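Local structure of putative cell surface protein (Streptococcus pyogenes, 4OFQ) at residues 268-280 with 289-301. The protein is an antigen I/II-family adhesin of the streptococcal cell surface, whose C-terminal region has beta-sandwich domains, one of which binds calcium, and probably takes part in adhesion. Sequence-based numbering, arbitrary orientation.
Sequences VITKGTDLAKYTE and HYELAFKQDFLAK
E280 and A293 form an antiparallel hydrogen-bonded pair, E280 N to A293 O 3.0 Å and A293 N to E280 O 3.1 Å, and T279 faces F294 in the adjoining non-hydrogen-bonded pair, where the hairpin of strands 279-284 and 289-294 begins and ends. In the C-terminal beta-sandwich, strand 289-294 also pairs with strand 237-242. One step further K295 N donates to Y278 O at 2.8 Å, nearly straight at 169°. K295, the N-cap of helix 296-299, then runs its extended side chain along the Y278 carbonyl, and its NZ meets K277 O at 3.1 Å from above the carbonyl plane. T279 CG2, anti to the carbonyl carbon, stands 3.5 Å from the F294 ring centroid, 10° off the normal: a CH-pi contact. T279 OG1 donates a hydrogen bond to A276 O. L275 CD1 meets the F294 ring edge at CZ. The Y278 and F298 rings form an offset stack, centroids 4.1 Å apart and planes at 18°, with K277 CG over the other Y278 face and I269 CD1 at the F298 edge. K295 thus holds the K277 and Y278 carbonyls, through side-chain ammonium and backbone N-H, while aromatic packing joins the 3-10 turn 276-278 to the helix beyond the hairpin.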
loop_
_atom_site.group_PDB
_atom_site.type_symbol
_atom_site.label_atom_id
_atom_site.label_comp_id
_atom_site.label_asym_id
_atom_site.label_seq_id
_atom_site.Cartn_x
_atom_site.Cartn_y
_atom_site.Cartn_z
ATOM N N VAL A 268 -0.394 -27.636 0.290
ATOM C CA VAL A 268 0.447 -26.887 1.215
ATOM C C VAL A 268 1.918 -27.226 1.009
ATOM O O VAL A 268 2.286 -28.391 0.895
ATOM C CB VAL A 268 0.083 -27.187 2.680
ATOM C CG1 VAL A 268 1.061 -26.487 3.630
ATOM C CG2 VAL A 268 -1.348 -26.771 2.969
ATOM N N ILE A 269 2.749 -26.195 0.940
ATOM C CA ILE A 269 4.193 -26.363 0.908
ATOM C C ILE A 269 4.675 -26.046 2.314
ATOM O O ILE A 269 4.503 -24.931 2.793
ATOM C CB ILE A 269 4.846 -25.405 -0.116
ATOM C CG1 ILE A 269 4.399 -25.766 -1.536
ATOM C CG2 ILE A 269 6.357 -25.448 -0.016
ATOM C CD1 ILE A 269 4.739 -24.714 -2.576
ATOM N N THR A 270 5.255 -27.033 2.988
ATOM C CA THR A 270 5.630 -26.860 4.380
ATOM C C THR A 270 6.894 -26.033 4.555
ATOM O O THR A 270 7.764 -26.001 3.684
ATOM C CB THR A 270 5.786 -28.206 5.081
ATOM O OG1 THR A 270 6.816 -28.962 4.432
ATOM C CG2 THR A 270 4.480 -28.966 5.001
ATOM N N LYS A 271 6.969 -25.336 5.681
ATOM C CA LYS A 271 8.172 -24.607 6.057
ATOM C C LYS A 271 9.382 -25.535 5.966
ATOM O O LYS A 271 9.327 -26.681 6.426
ATOM C CB LYS A 271 8.012 -24.063 7.476
ATOM C CG LYS A 271 9.245 -23.392 8.053
ATOM C CD LYS A 271 8.923 -22.822 9.431
ATOM C CE LYS A 271 10.168 -22.288 10.106
ATOM N NZ LYS A 271 9.817 -21.464 11.293
ATOM N N GLY A 272 10.452 -25.057 5.335
ATOM C CA GLY A 272 11.665 -25.847 5.181
ATOM C C GLY A 272 11.796 -26.542 3.837
ATOM O O GLY A 272 12.858 -27.072 3.511
ATOM N N THR A 273 10.717 -26.546 3.057
ATOM C CA THR A 273 10.723 -27.183 1.735
ATOM C C THR A 273 11.590 -26.402 0.734
ATOM O O THR A 273 11.579 -25.177 0.706
ATOM C CB THR A 273 9.287 -27.310 1.162
ATOM O OG1 THR A 273 8.481 -28.091 2.051
ATOM C CG2 THR A 273 9.301 -27.973 -0.211
ATOM N N ASP A 274 12.342 -27.130 -0.081
ATOM C CA ASP A 274 13.132 -26.553 -1.154
ATOM C C ASP A 274 12.233 -25.915 -2.215
ATOM O O ASP A 274 11.331 -26.566 -2.733
ATOM C CB ASP A 274 13.952 -27.666 -1.810
ATOM C CG ASP A 274 15.042 -27.127 -2.700
ATOM O OD1 ASP A 274 14.717 -26.689 -3.826
ATOM O OD2 ASP A 274 16.215 -27.135 -2.268
ATOM N N LEU A 275 12.488 -24.656 -2.561
ATOM C CA LEU A 275 11.628 -23.968 -3.526
ATOM C C LEU A 275 12.292 -23.713 -4.875
ATOM O O LEU A 275 11.781 -22.918 -5.653
ATOM C CB LEU A 275 11.141 -22.631 -2.954
ATOM C CG LEU A 275 10.367 -22.728 -1.643
ATOM C CD1 LEU A 275 9.982 -21.336 -1.132
ATOM C CD2 LEU A 275 9.133 -23.607 -1.808
ATOM N N ALA A 276 13.415 -24.377 -5.156
ATOM C CA ALA A 276 14.142 -24.135 -6.411
ATOM C C ALA A 276 13.274 -24.219 -7.666
ATOM O O ALA A 276 13.401 -23.392 -8.571
ATOM C CB ALA A 276 15.334 -25.072 -6.550
ATOM N N LYS A 277 12.395 -25.215 -7.727
ATOM C CA LYS A 277 11.618 -25.439 -8.941
ATOM C C LYS A 277 10.609 -24.329 -9.231
ATOM O O LYS A 277 10.020 -24.288 -10.312
ATOM C CB LYS A 277 10.922 -26.810 -8.912
ATOM C CG LYS A 277 9.818 -26.954 -7.868
ATOM C CD LYS A 277 9.308 -28.380 -7.857
ATOM C CE LYS A 277 7.880 -28.481 -7.375
ATOM N NZ LYS A 277 7.307 -29.847 -7.609
ATOM N N TYR A 278 10.400 -23.441 -8.260
ATOM C CA TYR A 278 9.475 -22.329 -8.448
ATOM C C TYR A 278 10.237 -21.043 -8.747
ATOM O O TYR A 278 9.657 -19.954 -8.762
ATOM C CB TYR A 278 8.607 -22.131 -7.202
ATOM C CG TYR A 278 7.911 -23.389 -6.743
ATOM C CD1 TYR A 278 6.938 -23.995 -7.535
ATOM C CD2 TYR A 278 8.219 -23.966 -5.516
ATOM C CE1 TYR A 278 6.288 -25.143 -7.114
ATOM C CE2 TYR A 278 7.577 -25.120 -5.089
ATOM C CZ TYR A 278 6.607 -25.699 -5.891
ATOM O OH TYR A 278 5.967 -26.851 -5.474
ATOM N N THR A 279 11.543 -21.166 -8.976
ATOM C CA THR A 279 12.388 -19.985 -9.131
ATOM C C THR A 279 13.351 -20.106 -10.302
ATOM O O THR A 279 13.490 -21.171 -10.918
ATOM C CB THR A 279 13.238 -19.716 -7.872
ATOM O OG1 THR A 279 14.145 -20.809 -7.667
ATOM C CG2 THR A 279 12.357 -19.547 -6.644
ATOM N N GLU A 280 14.024 -19.000 -10.587
ATOM C CA GLU A 280 15.086 -18.967 -11.585
ATOM C C GLU A 280 16.267 -18.225 -10.987
ATOM O O GLU A 280 16.117 -17.124 -10.454
ATOM C CB GLU A 280 14.628 -18.245 -12.854
ATOM C CG GLU A 280 13.466 -18.907 -13.579
ATOM C CD GLU A 280 12.845 -17.999 -14.633
ATOM O OE1 GLU A 280 13.502 -17.013 -15.038
ATOM O OE2 GLU A 280 11.696 -18.267 -15.047
ATOM N N HIS A 289 26.886 -10.158 -10.510
ATOM C CA HIS A 289 25.482 -9.913 -10.210
ATOM C C HIS A 289 24.698 -11.217 -10.058
ATOM O O HIS A 289 24.642 -12.029 -10.979
ATOM C CB HIS A 289 24.857 -9.047 -11.304
ATOM C CG HIS A 289 23.470 -8.570 -10.989
ATOM N ND1 HIS A 289 22.340 -9.247 -11.395
ATOM C CD2 HIS A 289 23.033 -7.466 -10.338
ATOM C CE1 HIS A 289 21.266 -8.587 -10.995
ATOM N NE2 HIS A 289 21.658 -7.501 -10.356
ATOM N N TYR A 290 24.083 -11.388 -8.892
ATOM C CA TYR A 290 23.286 -12.566 -8.571
ATOM C C TYR A 290 21.814 -12.192 -8.407
ATOM O O TYR A 290 21.483 -11.226 -7.732
ATOM C CB TYR A 290 23.790 -13.203 -7.269
ATOM C CG TYR A 290 22.864 -14.258 -6.701
ATOM C CD1 TYR A 290 21.841 -13.915 -5.812
ATOM C CD2 TYR A 290 23.015 -15.596 -7.043
ATOM C CE1 TYR A 290 20.989 -14.876 -5.293
ATOM C CE2 TYR A 290 22.166 -16.563 -6.539
ATOM C CZ TYR A 290 21.157 -16.194 -5.657
ATOM O OH TYR A 290 20.315 -17.142 -5.137
ATOM N N GLU A 291 20.934 -12.997 -8.983
ATOM C CA GLU A 291 19.510 -12.762 -8.869
ATOM C C GLU A 291 18.780 -14.098 -8.691
ATOM O O GLU A 291 19.089 -15.063 -9.376
ATOM C CB GLU A 291 19.051 -12.083 -10.157
ATOM C CG GLU A 291 17.635 -11.618 -10.175
ATOM C CD GLU A 291 17.287 -11.008 -11.513
ATOM O OE1 GLU A 291 17.857 -9.942 -11.841
ATOM O OE2 GLU A 291 16.469 -11.615 -12.242
ATOM N N LEU A 292 17.837 -14.162 -7.758
ATOM C CA LEU A 292 16.923 -15.302 -7.703
ATOM C C LEU A 292 15.499 -14.764 -7.643
ATOM O O LEU A 292 15.137 -14.040 -6.714
ATOM C CB LEU A 292 17.225 -16.216 -6.506
ATOM C CG LEU A 292 16.370 -17.484 -6.371
ATOM C CD1 LEU A 292 17.164 -18.621 -5.746
ATOM C CD2 LEU A 292 15.129 -17.203 -5.532
ATOM N N ALA A 293 14.696 -15.121 -8.637
ATOM C CA ALA A 293 13.332 -14.611 -8.748
ATOM C C ALA A 293 12.311 -15.731 -8.708
ATOM O O ALA A 293 12.436 -16.734 -9.424
ATOM C CB ALA A 293 13.159 -13.810 -10.044
ATOM N N PHE A 294 11.280 -15.555 -7.891
ATOM C CA PHE A 294 10.162 -16.483 -7.941
ATOM C C PHE A 294 9.371 -16.305 -9.231
ATOM O O PHE A 294 9.211 -15.185 -9.724
ATOM C CB PHE A 294 9.282 -16.317 -6.709
ATOM C CG PHE A 294 9.752 -17.136 -5.552
ATOM C CD1 PHE A 294 10.688 -16.634 -4.667
ATOM C CD2 PHE A 294 9.279 -18.432 -5.371
ATOM C CE1 PHE A 294 11.148 -17.415 -3.607
ATOM C CE2 PHE A 294 9.730 -19.212 -4.319
ATOM C CZ PHE A 294 10.664 -18.700 -3.437
ATOM N N LYS A 295 8.883 -17.410 -9.787
ATOM C CA LYS A 295 8.098 -17.333 -11.017
ATOM C C LYS A 295 6.714 -16.739 -10.747
ATOM O O LYS A 295 6.059 -17.100 -9.768
ATOM C CB LYS A 295 7.957 -18.713 -11.645
ATOM C CG LYS A 295 9.273 -19.299 -12.131
ATOM C CD LYS A 295 9.162 -20.809 -12.312
ATOM C CE LYS A 295 10.447 -21.365 -12.914
ATOM N NZ LYS A 295 10.382 -22.843 -13.039
ATOM N N GLN A 296 6.255 -15.855 -11.631
ATOM C CA GLN A 296 4.951 -15.219 -11.440
ATOM C C GLN A 296 3.786 -16.206 -11.396
ATOM O O GLN A 296 2.854 -16.032 -10.611
ATOM C CB GLN A 296 4.675 -14.165 -12.514
ATOM C CG GLN A 296 5.572 -12.960 -12.456
ATOM C CD GLN A 296 5.035 -11.809 -13.281
ATOM O OE1 GLN A 296 5.067 -11.841 -14.517
ATOM N NE2 GLN A 296 4.534 -10.778 -12.601
ATOM N N ASP A 297 3.823 -17.231 -12.244
ATOM C CA ASP A 297 2.715 -18.184 -12.288
ATOM C C ASP A 297 2.601 -18.962 -10.970
ATOM O O ASP A 297 1.502 -19.365 -10.571
ATOM C CB ASP A 297 2.818 -19.117 -13.504
ATOM C CG ASP A 297 4.189 -19.748 -13.644
ATOM O OD1 ASP A 297 5.133 -19.038 -14.061
ATOM O OD2 ASP A 297 4.320 -20.954 -13.344
ATOM N N PHE A 298 3.731 -19.164 -10.299
ATOM C CA PHE A 298 3.730 -19.731 -8.952
ATOM C C PHE A 298 3.202 -18.727 -7.923
ATOM O O PHE A 298 2.287 -19.036 -7.151
ATOM C CB PHE A 298 5.123 -20.197 -8.532
ATOM C CG PHE A 298 5.202 -20.611 -7.081
ATOM C CD1 PHE A 298 4.617 -21.789 -6.649
ATOM C CD2 PHE A 298 5.828 -19.807 -6.152
ATOM C CE1 PHE A 298 4.681 -22.166 -5.317
ATOM C CE2 PHE A 298 5.894 -20.177 -4.826
ATOM C CZ PHE A 298 5.318 -21.359 -4.408
ATOM N N LEU A 299 3.785 -17.528 -7.915
ATOM C CA LEU A 299 3.369 -16.486 -6.982
ATOM C C LEU A 299 1.869 -16.245 -7.074
ATOM O O LEU A 299 1.213 -16.004 -6.064
ATOM C CB LEU A 299 4.122 -15.184 -7.239
ATOM C CG LEU A 299 5.619 -15.235 -6.928
ATOM C CD1 LEU A 299 6.294 -13.920 -7.290
ATOM C CD2 LEU A 299 5.837 -15.600 -5.477
ATOM N N ALA A 300 1.326 -16.349 -8.283
ATOM C CA ALA A 300 -0.095 -16.092 -8.494
ATOM C C ALA A 300 -1.006 -17.115 -7.803
ATOM O O ALA A 300 -2.205 -16.872 -7.623
ATOM C CB ALA A 300 -0.405 -16.004 -9.985
ATOM N N LYS A 301 -0.436 -18.251 -7.412
ATOM C CA LYS A 301 -1.214 -19.319 -6.792
ATOM C C LYS A 301 -1.273 -19.247 -5.261
ATOM O O LYS A 301 -2.038 -19.985 -4.643
ATOM C CB LYS A 301 -0.677 -20.688 -7.236
ATOM C CG LYS A 301 -0.803 -20.936 -8.739
ATOM C CD LYS A 301 -0.196 -22.275 -9.126
ATOM C CE LYS A 301 -0.542 -22.644 -10.561
ATOM N NZ LYS A 301 -0.045 -24.006 -10.898
HETATM O O HOH W 1 16.197 -14.676 -11.995
#